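Local coordinates for uncharacterized protein (Bordetella bronchiseptica RB50, PDB 3BE3), which is of unknown function but belongs to the DUF1653 family, whose members are grouped with the SH3-like small beta-barrel proteins, at residues B[35-40]-B[53-58]. Residues are numbered along the deposited sequence; the frame is centred on the assembly and turned at random.
Sequences VVVVYT and RLLRIW. With SO4 (sulfate ion), chain D.
Val37 and Tyr39 pack against Trp58 where strand 50-54, paired antiparallel with 35-41 in a hairpin, passes into the short helix 55-58, a largely buried contact near the centre of the chain. Val37 and Arg53 form a hydrogen-bonded pair: Val37 N gives a nearly straight bond (172°) to Arg53 O at 2.7 Å, and Arg53 N returns one to Val37 O at 3.0 Å. Two residues on, past the non-hydrogen-bonded pair Val36-Leu54, Leu55 N donates to Val35 O at 3.0 Å, so the pairing carries over into the first residue of the helix; Leu54, the N-cap, accepts from Trp58 N through its carbonyl. The short helix between strands 50-54 and 61-64 is consistent with the SH3 clan assigned to the family, whose barrels often have a short helical turn between strands. CG of Trp58 is anti to the backbone N (chi1 175°), and its indole packs against the Val37 and Tyr39 side chains. Val37 CG1 sits over one face of its six-membered ring, a CH-pi contact 3.7 Å from the centroid, while Val37 CG2 meets Leu55 CD1. The far edge of the indole points at Tyr39: Trp58 CZ3 lies over the centre of the phenol ring, edge-to-face with planes at 67°. Phe72 stacks on Trp58, extending the aromatic cluster. Arg53 CB touches Tyr39 CE2 at 3.8 Å, and its extended chain carries the guanidinium to a sulfate, probably from the crystallisation liquor, with Arg53 NH2 2.9 Å from sulfate O3 and Arg53 NH1 3.0 Å from O1. His15, Tyr16 and Arg71 also bind this anion. A water joins Tyr39 OH to Arg53 NH1, weakly on the arginine side.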
# COMPACT_ATOMS: atom_id res chain seq x y z
N VAL B 35 -0.75 -9.94 -4.14
CA VAL B 35 -1.67 -9.36 -3.17
C VAL B 35 -0.89 -8.97 -1.91
O VAL B 35 -0.21 -9.81 -1.31
CB VAL B 35 -2.76 -10.39 -2.85
CG1 VAL B 35 -3.68 -9.87 -1.77
CG2 VAL B 35 -3.59 -10.66 -4.11
N VAL B 36 -0.98 -7.70 -1.52
CA VAL B 36 -0.24 -7.22 -0.35
C VAL B 36 -1.12 -6.49 0.68
O VAL B 36 -2.20 -6.00 0.35
CB VAL B 36 0.88 -6.24 -0.78
CG1 VAL B 36 1.81 -6.90 -1.78
CG2 VAL B 36 0.26 -4.98 -1.39
N VAL B 37 -0.64 -6.43 1.92
CA VAL B 37 -1.35 -5.72 2.98
C VAL B 37 -0.69 -4.34 3.10
O VAL B 37 0.53 -4.23 3.12
CB VAL B 37 -1.23 -6.44 4.37
CG1 VAL B 37 -1.87 -5.59 5.48
CG2 VAL B 37 -1.88 -7.82 4.30
N VAL B 38 -1.52 -3.29 3.15
CA VAL B 38 -1.05 -1.92 3.29
C VAL B 38 -1.29 -1.58 4.76
O VAL B 38 -2.42 -1.66 5.23
CB VAL B 38 -1.87 -0.94 2.41
CG1 VAL B 38 -1.41 0.50 2.65
CG2 VAL B 38 -1.69 -1.31 0.94
N TYR B 39 -0.23 -1.23 5.48
CA TYR B 39 -0.36 -0.93 6.91
C TYR B 39 0.56 0.18 7.42
O TYR B 39 1.60 0.47 6.83
CB TYR B 39 -0.12 -2.22 7.71
CG TYR B 39 1.26 -2.85 7.58
CD1 TYR B 39 2.18 -2.79 8.63
CD2 TYR B 39 1.63 -3.54 6.44
CE1 TYR B 39 3.43 -3.41 8.54
CE2 TYR B 39 2.89 -4.16 6.34
CZ TYR B 39 3.78 -4.09 7.39
OH TYR B 39 5.00 -4.74 7.30
N THR B 40 0.17 0.80 8.53
CA THR B 40 0.94 1.88 9.12
C THR B 40 1.35 1.48 10.53
O THR B 40 0.59 0.80 11.22
CB THR B 40 0.08 3.16 9.22
OG1 THR B 40 -0.53 3.43 7.95
CG2 THR B 40 0.93 4.36 9.65
N ARG B 53 3.21 -5.57 2.70
CA ARG B 53 3.74 -6.92 2.88
C ARG B 53 2.79 -7.93 2.27
O ARG B 53 1.57 -7.81 2.41
CB ARG B 53 3.93 -7.21 4.37
CG ARG B 53 4.74 -8.46 4.64
CD ARG B 53 5.23 -8.49 6.09
NE ARG B 53 6.23 -9.53 6.30
CZ ARG B 53 6.91 -9.68 7.42
NH1 ARG B 53 6.70 -8.87 8.45
NH2 ARG B 53 7.81 -10.66 7.52
N LEU B 54 3.35 -8.94 1.60
CA LEU B 54 2.55 -9.97 0.97
C LEU B 54 1.53 -10.53 1.96
O LEU B 54 1.85 -10.81 3.12
CB LEU B 54 3.45 -11.11 0.45
CG LEU B 54 4.42 -10.73 -0.68
CD1 LEU B 54 5.42 -11.86 -0.90
CD2 LEU B 54 3.63 -10.44 -1.95
N LEU B 55 0.30 -10.70 1.51
CA LEU B 55 -0.76 -11.23 2.35
C LEU B 55 -0.41 -12.62 2.89
O LEU B 55 -0.63 -12.92 4.07
CB LEU B 55 -2.07 -11.28 1.57
CG LEU B 55 -3.30 -11.87 2.27
CD1 LEU B 55 -3.69 -11.00 3.44
CD2 LEU B 55 -4.44 -11.95 1.30
N ARG B 56 0.13 -13.47 2.03
CA ARG B 56 0.47 -14.82 2.44
C ARG B 56 1.58 -14.87 3.49
O ARG B 56 1.64 -15.81 4.28
CB ARG B 56 0.83 -15.68 1.22
CG ARG B 56 2.02 -15.22 0.42
CD ARG B 56 2.26 -16.20 -0.73
NE ARG B 56 3.54 -15.97 -1.39
CZ ARG B 56 3.73 -15.16 -2.43
NH1 ARG B 56 2.71 -14.48 -2.94
NH2 ARG B 56 4.95 -15.02 -2.94
N ILE B 57 2.45 -13.87 3.52
CA ILE B 57 3.51 -13.83 4.52
C ILE B 57 2.91 -13.27 5.82
O ILE B 57 3.19 -13.75 6.92
CB ILE B 57 4.70 -12.94 4.09
CG1 ILE B 57 5.32 -13.47 2.79
CG2 ILE B 57 5.74 -12.89 5.20
CD1 ILE B 57 5.84 -14.89 2.87
N TRP B 58 2.08 -12.23 5.67
CA TRP B 58 1.40 -11.59 6.80
C TRP B 58 0.59 -12.64 7.57
O TRP B 58 0.56 -12.63 8.80
CB TRP B 58 0.46 -10.49 6.28
CG TRP B 58 -0.43 -9.80 7.30
CD1 TRP B 58 -1.57 -10.29 7.86
CD2 TRP B 58 -0.28 -8.46 7.82
NE1 TRP B 58 -2.15 -9.34 8.68
CE2 TRP B 58 -1.38 -8.21 8.67
CE3 TRP B 58 0.66 -7.45 7.64
CZ2 TRP B 58 -1.54 -6.99 9.34
CZ3 TRP B 58 0.49 -6.24 8.31
CH2 TRP B 58 -0.60 -6.02 9.14
S SO4 D . 9.03 -10.43 10.96
O1 SO4 D . 7.56 -10.41 10.84
O2 SO4 D . 9.47 -11.80 11.28
O3 SO4 D . 9.63 -10.01 9.69
O4 SO4 D . 9.45 -9.51 12.04
O HOH W 1 0.10 -12.65 -1.14
O HOH W 2 6.21 -6.02 9.32